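Local coordinates for 6-phosphogluconate dehydrogenase (PDB 5U5G), which probably catalyses the NADPH-dependent reduction of (2-oxopropyl)phosphonic acid to 2-hydroxypropylphosphonic acid, a late step in the biosynthesis of the antibiotic fosfomycin, at residues G82-L87 against A109-Q114; L96-P101 against R171-N176; Y118-V123 against I138-P143. All coordinates share one frame; numbering follows the deposited sequence.

Contact 1. Residues G82-L87 against A109-Q114; sequences GLLACL and AAFAQQ
Leu83 O takes two amides of its own turn, Cys86 N at 2.9 Å and, more weakly, Leu87 N at 3.0 Å, and this short helical turn sets Leu84 and Leu87 to meet Ala110 and Phe111 of the helix beside it. Across the segments the packing is mainly between apolar side chains, and modest, burying 282 Å². Leu84 does most of the work. Its CG stands beside the backbone N (chi1 -70°), which carries CD2 to the neighbouring helix, although the CB itself is not aimed there. That methyl rests against two partners, lying 3.7 Å from Phe111 CD1 and 3.9 Å from Ala110 CB. Leu87 approaches the CE2 side of the same ring: its CD2 is modelled 3.2 Å from Phe111 CE2, shorter than a normal carbon-carbon contact, so the exact place of this methyl is doubtful. Both leucines run roughly at right angles to the Phe111 side chain, and their methyls approach the ring obliquely. The aliphatic part of Gln114 borders the contact. Beneath this surface layer Leu83 turns inward, packing on Ile52, Leu62 and Val64, while the Phe111 ring meets that of Tyr118. Helix 83-86 precedes strand 92-95 and helix 101-113 follows it, so the contact joins the helical parts of two successive beta-alpha-beta units, as expected along the parallel sheet of a Rossmann-type dinucleotide-binding domain.

Contact 2. Residues L96-P101 against R171-N176; sequences LSTIAP and RLKILN. With NAP (NADP nicotinamide-adenine-dinucleotide phosphate), chain E; 7VD ((2-oxopropyl)phosphonic acid), chain F.
Thr98 and Lys173 form the close end of this contact, crossing at about a right angle beside the two ligands. Thr98 OG1 lies against the aliphatic part of the lysine, 3.3 Å from Lys173 CE, while Thr98 CG2 covers Lys173 CG at 3.7 Å. The lysine chain leaves with CG anti to its own amide nitrogen (chi1 166°), bends at chi2 (71°) and then runs straight, so NZ ends in the pocket. There Lys173 NZ donates to the ketone oxygen O7 of (2-oxopropyl)phosphonic acid at 2.7 Å. Val123 O and Asn177 OD1 are further partners of this nitrogen and would limit its movement. The backbone N of Thr98, meanwhile, gives a nearly straight bond to the ribose oxygen O3D of NADP at 3.1 Å (167° at the hydrogen).

The loop after strand 92-95 of the Rossmann-type domain is thus laid against the long helix 168-196 where the cofactor and the probable substrate meet. A lysine touching the reacting carbonyl is consistent with the catalytic lysine of 6-phosphogluconate and 3-hydroxyisobutyrate dehydrogenases, though no such role is established here.

Farther from the ligands the contacts are wider, none under 3.7 Å, and made mostly by carbon atoms. Ile174 CD1 meets Pro101 CD at 3.7 Å but comes no nearer than 4.1 Å to Ile99 O. At the partly exposed end Pro101, opening helix 101-113, lies beside Arg171: Pro101 CG is 3.7 Å from Arg171 CG, and Pro101 CB sits over one guanidinium face, displaced toward its rim. The charge itself is paired with Glu105, and Leu199 of the second subunit packs on the same side chain.

Contact 3. Residues Y118-V123 against I138-P143; sequences YIECPV and IVSGRP
Glu120 and Ser140 make the single antiparallel bridge of this contact, a hydrogen-bonded pair with Glu120 N to Ser140 O at 3.0 Å and Ser140 N to Glu120 O at 2.9 Å. A third, nearly straight bond, Ile138 N to Pro122 O at 3.0 Å, holds the segments together beyond the bridge, and a water links Tyr118 O to Arg142 N at the other end. From Glu120 the side chain lies along Ser140. CB is 3.6 Å from Ser140 O; CG, anti to the backbone N (chi1 167°), passes at the limit of contact with Ser140 CB; the extended chain (chi2 -170°) then brings CD to 3.6 Å from Ser140 CB. At the tip, OE1 is 3.4 Å from that carbon, but the polar partners of the carboxylate lie elsewhere: OE1 accepts from Gly167 N and His108 NE2, OE2 from Gln170 N. These bonds satisfy a buried carboxylate close to the start of helix 168-196, whose dipole may stabilise its negative charge. Ser140 OG has its own partners in Val163 O, Glu165 O and Ala169 N. The reverse face is apolar: the two methyls of Val139 divide between neighbours, CG1 at 3.8 Å from Ile119 CG2 and CG2 at 3.8 Å from Cys121 SG, under helix 143-156. As the antiparallel bridge and the 169° between the segments show, strand 135-139 runs against strand 117-124, the point at which the parallel Rossmann-type sheet continues as the mixed sheet of this dehydrogenase domain.

From the N terminus, residues 82-87 come first and 96-101 second; contact 1 closes at 109-114, a short loop containing strand 92-95. Contact 2 has opened inside that loop and closes only at 171-176, so the two cross. Contact 3 opens at 118-123, after contact 1 is complete, and closes at 138-143, nested within the long loop of contact 2. Contact 1 reaches contact 3 where Phe111 CD2 lies 3.5 Å from Tyr118 N; contacts 2 and 3 meet through Leu96 on Cys121 and Ile99 on Tyr118. Contact 1 joins two helices at the surface, contact 3 two strands of the sheet, and contact 2 the loop after strand 92-95 to helix 168-196.

Contact 1. Residues G82-L87 against A109-Q114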
loop_
_atom_site.group_PDB
_atom_site.type_symbol
_atom_site.label_atom_id
_atom_site.label_comp_id
_atom_site.label_asym_id
_atom_site.label_seq_id
_atom_site.Cartn_x
_atom_site.Cartn_y
_atom_site.Cartn_z
ATOM N N GLY A 82 25.756 26.592 18.117
ATOM C CA GLY A 82 24.634 25.729 17.821
ATOM C C GLY A 82 23.329 26.218 18.410
ATOM O O GLY A 82 23.257 27.233 19.101
ATOM N N LEU A 83 22.272 25.440 18.137
ATOM C CA LEU A 83 20.918 25.839 18.516
ATOM C C LEU A 83 20.769 25.963 20.029
ATOM O O LEU A 83 20.275 26.980 20.529
ATOM C CB LEU A 83 19.896 24.846 17.952
ATOM C CG LEU A 83 19.481 25.044 16.489
ATOM C CD1 LEU A 83 18.568 23.930 16.007
ATOM C CD2 LEU A 83 18.802 26.381 16.316
ATOM N N LEU A 84 21.188 24.934 20.777
ATOM C CA LEU A 84 20.994 24.961 22.227
ATOM C C LEU A 84 21.684 26.162 22.860
ATOM O O LEU A 84 21.203 26.696 23.863
ATOM C CB LEU A 84 21.488 23.653 22.860
ATOM C CG LEU A 84 20.645 22.409 22.546
ATOM C CD1 LEU A 84 21.441 21.138 22.746
ATOM C CD2 LEU A 84 19.364 22.350 23.375
ATOM N N ALA A 85 22.789 26.621 22.272
ATOM C CA ALA A 85 23.490 27.789 22.789
ATOM C C ALA A 85 22.792 29.103 22.450
ATOM O O ALA A 85 23.013 30.100 23.145
ATOM C CB ALA A 85 24.926 27.804 22.255
ATOM N N CYS A 86 21.953 29.135 21.415
ATOM C CA CYS A 86 21.364 30.378 20.929
ATOM C C CYS A 86 19.887 30.539 21.253
ATOM O O CYS A 86 19.332 31.618 21.014
ATOM C CB CYS A 86 21.538 30.494 19.406
ATOM S SG CYS A 86 23.230 30.431 18.838
ATOM N N LEU A 87 19.232 29.509 21.768
ATOM C CA LEU A 87 17.808 29.604 22.038
ATOM C C LEU A 87 17.533 30.533 23.212
ATOM O O LEU A 87 18.311 30.621 24.159
ATOM C CB LEU A 87 17.244 28.225 22.341
ATOM C CG LEU A 87 16.517 27.455 21.247
ATOM C CD1 LEU A 87 17.217 27.535 19.885
ATOM C CD2 LEU A 87 16.509 26.064 21.768
ATOM N N ALA A 109 14.597 16.770 26.429
ATOM C CA ALA A 109 15.101 17.107 27.759
ATOM C C ALA A 109 16.058 18.291 27.716
ATOM O O ALA A 109 15.993 19.176 28.578
ATOM C CB ALA A 109 15.789 15.897 28.388
ATOM N N ALA A 110 16.956 18.329 26.728
ATOM C CA ALA A 110 17.913 19.433 26.663
ATOM C C ALA A 110 17.204 20.761 26.442
ATOM O O ALA A 110 17.572 21.780 27.044
ATOM C CB ALA A 110 18.952 19.181 25.569
ATOM N N PHE A 111 16.171 20.773 25.593
ATOM C CA PHE A 111 15.420 22.009 25.380
ATOM C C PHE A 111 14.723 22.453 26.658
ATOM O O PHE A 111 14.743 23.642 26.999
ATOM C CB PHE A 111 14.394 21.835 24.256
ATOM C CG PHE A 111 14.938 22.135 22.878
ATOM C CD1 PHE A 111 15.927 21.335 22.315
ATOM C CD2 PHE A 111 14.422 23.187 22.127
ATOM C CE1 PHE A 111 16.424 21.599 21.031
ATOM C CE2 PHE A 111 14.906 23.453 20.839
ATOM C CZ PHE A 111 15.916 22.669 20.297
ATOM N N ALA A 112 14.092 21.508 27.370
ATOM C CA ALA A 112 13.350 21.854 28.579
ATOM C C ALA A 112 14.256 22.513 29.614
ATOM O O ALA A 112 13.855 23.484 30.268
ATOM C CB ALA A 112 12.679 20.606 29.156
ATOM N N GLN A 113 15.491 22.016 29.752
ATOM C CA GLN A 113 16.457 22.631 30.655
ATOM C C GLN A 113 16.658 24.112 30.349
ATOM O O GLN A 113 16.786 24.924 31.271
ATOM C CB GLN A 113 17.797 21.903 30.573
ATOM C CG GLN A 113 17.839 20.536 31.220
ATOM C CD GLN A 113 19.121 19.798 30.872
ATOM O OE1 GLN A 113 19.097 18.619 30.491
ATOM N NE2 GLN A 113 20.255 20.498 30.977
ATOM N N GLN A 114 16.710 24.481 29.067
ATOM C CA GLN A 114 16.881 25.875 28.659
ATOM C C GLN A 114 15.590 26.691 28.739
ATOM O O GLN A 114 15.595 27.867 28.355
ATOM C CB GLN A 114 17.416 25.964 27.220
ATOM C CG GLN A 114 18.702 25.211 26.913
ATOM C CD GLN A 114 19.922 25.823 27.574
ATOM O OE1 GLN A 114 20.635 26.629 26.972
ATOM N NE2 GLN A 114 20.175 25.435 28.822
#

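Contact 2. Residues L96-P101 against R171-N176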
loop_
_atom_site.group_PDB
_atom_site.type_symbol
_atom_site.label_atom_id
_atom_site.label_comp_id
_atom_site.label_asym_id
_atom_site.label_seq_id
_atom_site.Cartn_x
_atom_site.Cartn_y
_atom_site.Cartn_z
ATOM N N LEU A 96 11.565 18.433 11.796
ATOM C CA LEU A 96 10.864 17.632 10.808
ATOM C C LEU A 96 11.685 16.455 10.314
ATOM O O LEU A 96 11.242 15.754 9.394
ATOM C CB LEU A 96 10.465 18.497 9.618
ATOM C CG LEU A 96 9.741 19.797 9.941
ATOM C CD1 LEU A 96 9.906 20.744 8.770
ATOM C CD2 LEU A 96 8.267 19.520 10.218
ATOM N N SER A 97 12.859 16.224 10.895
ATOM C CA SER A 97 13.737 15.149 10.457
ATOM C C SER A 97 13.263 13.812 11.011
ATOM O O SER A 97 12.534 13.739 12.005
ATOM C CB SER A 97 15.181 15.408 10.908
ATOM O OG SER A 97 15.546 16.766 10.675
ATOM N N THR A 98 13.702 12.742 10.368
ATOM C CA THR A 98 13.531 11.407 10.916
ATOM C C THR A 98 14.831 11.027 11.608
ATOM O O THR A 98 15.874 10.916 10.959
ATOM C CB THR A 98 13.149 10.397 9.836
ATOM O OG1 THR A 98 11.966 10.860 9.169
ATOM C CG2 THR A 98 12.859 9.052 10.481
ATOM N N ILE A 99 14.767 10.868 12.932
ATOM C CA ILE A 99 15.941 10.620 13.762
ATOM C C ILE A 99 15.579 9.544 14.776
ATOM O O ILE A 99 14.403 9.231 14.983
ATOM C CB ILE A 99 16.423 11.890 14.504
ATOM C CG1 ILE A 99 15.324 12.394 15.441
ATOM C CG2 ILE A 99 16.845 12.998 13.536
ATOM C CD1 ILE A 99 15.789 13.549 16.328
ATOM N N ALA A 100 16.611 8.989 15.412
ATOM C CA ALA A 100 16.419 7.947 16.414
ATOM C C ALA A 100 15.555 8.461 17.566
ATOM O O ALA A 100 15.705 9.614 17.990
ATOM C CB ALA A 100 17.773 7.476 16.942
ATOM N N PRO A 101 14.619 7.649 18.066
ATOM C CA PRO A 101 13.751 8.107 19.169
ATOM C C PRO A 101 14.521 8.545 20.406
ATOM O O PRO A 101 14.143 9.538 21.035
ATOM C CB PRO A 101 12.861 6.874 19.445
ATOM C CG PRO A 101 12.815 6.147 18.101
ATOM C CD PRO A 101 14.211 6.333 17.538
ATOM N N ARG A 171 9.220 6.799 16.743
ATOM C CA ARG A 171 8.945 5.364 16.728
ATOM C C ARG A 171 7.944 5.022 15.636
ATOM O O ARG A 171 8.155 4.087 14.855
ATOM C CB ARG A 171 8.427 4.910 18.095
ATOM C CG ARG A 171 9.488 4.967 19.180
ATOM C CD ARG A 171 8.973 4.594 20.574
ATOM N NE ARG A 171 10.091 4.686 21.513
ATOM C CZ ARG A 171 10.275 5.667 22.396
ATOM N NH1 ARG A 171 9.385 6.644 22.531
ATOM N NH2 ARG A 171 11.346 5.651 23.170
ATOM N N LEU A 172 6.854 5.792 15.556
ATOM C CA LEU A 172 5.811 5.546 14.564
ATOM C C LEU A 172 6.297 5.826 13.142
ATOM O O LEU A 172 5.968 5.084 12.203
ATOM C CB LEU A 172 4.595 6.403 14.902
ATOM C CG LEU A 172 3.863 5.921 16.158
ATOM C CD1 LEU A 172 3.014 7.038 16.736
ATOM C CD2 LEU A 172 3.015 4.703 15.803
ATOM N N LYS A 173 7.062 6.903 12.960
ATOM C CA LYS A 173 7.565 7.249 11.636
ATOM C C LYS A 173 8.473 6.154 11.089
ATOM O O LYS A 173 8.345 5.761 9.923
ATOM C CB LYS A 173 8.314 8.593 11.697
ATOM C CG LYS A 173 9.178 8.919 10.448
ATOM C CD LYS A 173 8.305 9.259 9.217
ATOM C CE LYS A 173 9.190 9.584 7.973
ATOM N NZ LYS A 173 8.393 9.593 6.701
ATOM N N ILE A 174 9.377 5.633 11.931
ATOM C CA ILE A 174 10.333 4.616 11.487
ATOM C C ILE A 174 9.604 3.338 11.062
ATOM O O ILE A 174 9.942 2.710 10.050
ATOM C CB ILE A 174 11.356 4.345 12.608
ATOM C CG1 ILE A 174 12.241 5.577 12.855
ATOM C CG2 ILE A 174 12.210 3.123 12.290
ATOM C CD1 ILE A 174 13.000 5.517 14.177
ATOM N N LEU A 175 8.601 2.935 11.833
ATOM C CA LEU A 175 7.771 1.790 11.463
ATOM C C LEU A 175 6.963 2.067 10.191
ATOM O O LEU A 175 6.809 1.182 9.337
ATOM C CB LEU A 175 6.846 1.458 12.629
ATOM C CG LEU A 175 7.013 0.193 13.475
ATOM C CD1 LEU A 175 8.339 -0.514 13.329
ATOM C CD2 LEU A 175 6.730 0.521 14.924
ATOM N N ASN A 176 6.417 3.282 10.062
ATOM C CA ASN A 176 5.750 3.666 8.823
ATOM C C ASN A 176 6.666 3.462 7.622
ATOM O O ASN A 176 6.255 2.897 6.595
ATOM C CB ASN A 176 5.301 5.123 8.903
ATOM C CG ASN A 176 4.791 5.636 7.583
ATOM O OD1 ASN A 176 3.622 5.430 7.246
ATOM N ND2 ASN A 176 5.661 6.313 6.820
HETATM P PA NAP E . 18.588 15.636 1.545
HETATM O O1A NAP E . 19.708 14.665 1.459
HETATM O O2A NAP E . 17.849 16.081 0.308
HETATM O O5B NAP E . 19.088 16.996 2.356
HETATM C C5B NAP E . 19.707 16.571 3.546
HETATM C C4B NAP E . 19.864 17.827 4.431
HETATM O O4B NAP E . 20.612 17.539 5.612
HETATM C C3B NAP E . 20.596 18.953 3.615
HETATM O O3B NAP E . 20.113 20.195 4.024
HETATM C C2B NAP E . 22.036 18.793 4.143
HETATM O O2B NAP E . 22.780 19.911 4.127
HETATM C C1B NAP E . 21.689 18.458 5.648
HETATM N N9A NAP E . 22.850 17.848 6.266
HETATM C C8A NAP E . 23.298 16.512 6.198
HETATM N N7A NAP E . 24.457 16.306 6.882
HETATM C C5A NAP E . 24.764 17.573 7.398
HETATM C C6A NAP E . 25.830 18.041 8.186
HETATM N N6A NAP E . 26.824 17.190 8.604
HETATM N N1A NAP E . 25.915 19.343 8.560
HETATM C C2A NAP E . 24.903 20.154 8.122
HETATM N N3A NAP E . 23.828 19.859 7.378
HETATM C C4A NAP E . 23.778 18.539 7.021
HETATM O O3 NAP E . 17.609 14.774 2.543
HETATM P PN NAP E . 16.045 15.068 2.367
HETATM O O1N NAP E . 15.710 16.508 2.382
HETATM O O2N NAP E . 15.342 14.060 1.485
HETATM O O5D NAP E . 15.438 14.524 3.910
HETATM C C5D NAP E . 15.651 15.436 4.893
HETATM C C4D NAP E . 14.904 14.936 6.115
HETATM O O4D NAP E . 13.493 14.793 5.805
HETATM C C3D NAP E . 15.433 13.490 6.496
HETATM O O3D NAP E . 15.442 13.373 7.890
HETATM C C2D NAP E . 14.398 12.574 5.879
HETATM O O2D NAP E . 14.238 11.365 6.575
HETATM C C1D NAP E . 13.116 13.448 6.071
HETATM N N1N NAP E . 12.083 13.090 5.120
HETATM C C2N NAP E . 12.313 13.111 3.719
HETATM C C3N NAP E . 11.262 12.838 2.869
HETATM C C7N NAP E . 11.452 12.882 1.416
HETATM O O7N NAP E . 10.533 12.689 0.619
HETATM N N7N NAP E . 12.694 13.205 0.897
HETATM C C4N NAP E . 9.875 12.553 3.381
HETATM C C5N NAP E . 9.765 12.539 4.841
HETATM C C6N NAP E . 10.813 12.777 5.629
HETATM P P2B NAP E . 23.642 20.251 2.528
HETATM O O1X NAP E . 22.463 20.723 1.736
HETATM O O2X NAP E . 24.671 21.309 2.935
HETATM O O3X NAP E . 24.167 18.867 2.232
HETATM P P1 7VD F . 7.787 9.679 2.774
HETATM C C1 7VD F . 9.571 9.656 2.442
HETATM O O2 7VD F . 7.391 9.069 4.098
HETATM O O3 7VD F . 7.212 11.070 2.657
HETATM O O4 7VD F . 7.302 8.819 1.632
HETATM C C6 7VD F . 10.465 9.276 3.595
HETATM O O7 7VD F . 10.198 9.612 4.749
HETATM C C8 7VD F . 11.683 8.469 3.238
#

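Contact 3. Residues Y118-V123 against I138-P143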
loop_
_atom_site.group_PDB
_atom_site.type_symbol
_atom_site.label_atom_id
_atom_site.label_comp_id
_atom_site.label_asym_id
_atom_site.label_seq_id
_atom_site.Cartn_x
_atom_site.Cartn_y
_atom_site.Cartn_z
ATOM N N TYR A 118 11.271 21.634 22.389
ATOM C CA TYR A 118 11.462 20.800 21.208
ATOM C C TYR A 118 10.111 20.222 20.797
ATOM O O TYR A 118 9.395 19.662 21.634
ATOM C CB TYR A 118 12.462 19.681 21.519
ATOM C CG TYR A 118 12.908 18.831 20.335
ATOM C CD1 TYR A 118 13.763 19.350 19.364
ATOM C CD2 TYR A 118 12.514 17.495 20.222
ATOM C CE1 TYR A 118 14.196 18.571 18.296
ATOM C CE2 TYR A 118 12.935 16.707 19.157
ATOM C CZ TYR A 118 13.774 17.254 18.196
ATOM O OH TYR A 118 14.195 16.476 17.140
ATOM N N ILE A 119 9.745 20.391 19.527
ATOM C CA ILE A 119 8.589 19.712 18.944
ATOM C C ILE A 119 9.117 18.695 17.941
ATOM O O ILE A 119 9.742 19.057 16.934
ATOM C CB ILE A 119 7.604 20.687 18.291
ATOM C CG1 ILE A 119 6.968 21.609 19.346
ATOM C CG2 ILE A 119 6.508 19.926 17.546
ATOM C CD1 ILE A 119 6.145 20.882 20.410
ATOM N N GLU A 120 8.891 17.422 18.242
ATOM C CA GLU A 120 9.323 16.292 17.429
ATOM C C GLU A 120 8.243 16.041 16.377
ATOM O O GLU A 120 7.144 15.601 16.713
ATOM C CB GLU A 120 9.548 15.096 18.356
ATOM C CG GLU A 120 9.706 13.718 17.751
ATOM C CD GLU A 120 9.665 12.617 18.827
ATOM O OE1 GLU A 120 9.858 12.921 20.028
ATOM O OE2 GLU A 120 9.418 11.450 18.473
ATOM N N CYS A 121 8.531 16.354 15.106
ATOM C CA CYS A 121 7.488 16.427 14.073
ATOM C C CYS A 121 7.926 15.761 12.766
ATOM O O CYS A 121 8.017 16.414 11.717
ATOM C CB CYS A 121 7.097 17.890 13.836
ATOM S SG CYS A 121 5.586 18.151 12.865
ATOM N N PRO A 122 8.184 14.447 12.775
ATOM C CA PRO A 122 8.467 13.764 11.505
ATOM C C PRO A 122 7.242 13.825 10.600
ATOM O O PRO A 122 6.109 13.960 11.070
ATOM C CB PRO A 122 8.800 12.326 11.925
ATOM C CG PRO A 122 8.144 12.148 13.288
ATOM C CD PRO A 122 8.231 13.520 13.930
ATOM N N VAL A 123 7.480 13.772 9.286
ATOM C CA VAL A 123 6.420 13.974 8.305
ATOM C C VAL A 123 6.452 12.872 7.254
ATOM O O VAL A 123 7.439 12.151 7.100
ATOM C CB VAL A 123 6.522 15.353 7.624
ATOM C CG1 VAL A 123 6.326 16.476 8.647
ATOM C CG2 VAL A 123 7.863 15.488 6.904
ATOM N N ILE A 138 3.427 13.530 12.434
ATOM C CA ILE A 138 3.332 12.829 13.713
ATOM C C ILE A 138 4.102 13.664 14.726
ATOM O O ILE A 138 5.258 14.017 14.482
ATOM C CB ILE A 138 3.917 11.407 13.636
ATOM C CG1 ILE A 138 3.577 10.759 12.290
ATOM C CG2 ILE A 138 3.458 10.574 14.843
ATOM C CD1 ILE A 138 4.531 9.636 11.897
ATOM N N VAL A 139 3.470 14.000 15.843
ATOM C CA VAL A 139 3.971 15.078 16.693
ATOM C C VAL A 139 4.077 14.605 18.132
ATOM O O VAL A 139 3.085 14.144 18.714
ATOM C CB VAL A 139 3.073 16.330 16.621
ATOM C CG1 VAL A 139 3.668 17.456 17.459
ATOM C CG2 VAL A 139 2.877 16.772 15.184
ATOM N N SER A 140 5.268 14.755 18.714
ATOM C CA SER A 140 5.483 14.540 20.136
ATOM C C SER A 140 6.025 15.816 20.767
ATOM O O SER A 140 6.748 16.589 20.127
ATOM C CB SER A 140 6.467 13.398 20.403
ATOM O OG SER A 140 5.964 12.159 19.962
ATOM N N GLY A 141 5.698 16.013 22.036
ATOM C CA GLY A 141 6.124 17.193 22.751
ATOM C C GLY A 141 5.019 17.779 23.607
ATOM O O GLY A 141 3.913 17.228 23.691
ATOM N N ARG A 142 5.312 18.955 24.232
ATOM C CA ARG A 142 4.407 19.461 25.242
ATOM C C ARG A 142 3.233 20.196 24.601
ATOM O O ARG A 142 3.377 20.801 23.532
ATOM C CB ARG A 142 5.154 20.384 26.191
ATOM C CG ARG A 142 6.349 19.710 26.835
ATOM C CD ARG A 142 6.579 20.235 28.251
ATOM N NE ARG A 142 6.249 21.643 28.304
ATOM C CZ ARG A 142 6.099 22.314 29.441
ATOM N NH1 ARG A 142 6.267 21.696 30.610
ATOM N NH2 ARG A 142 5.786 23.607 29.426
ATOM N N PRO A 143 2.060 20.128 25.242
ATOM C CA PRO A 143 0.835 20.605 24.583
ATOM C C PRO A 143 0.778 22.109 24.348
ATOM O O PRO A 143 0.166 22.540 23.361
ATOM C CB PRO A 143 -0.278 20.128 25.536
ATOM C CG PRO A 143 0.396 19.924 26.840
ATOM C CD PRO A 143 1.770 19.430 26.506
HETATM O O HOH W 1 7.949 20.158 23.791
#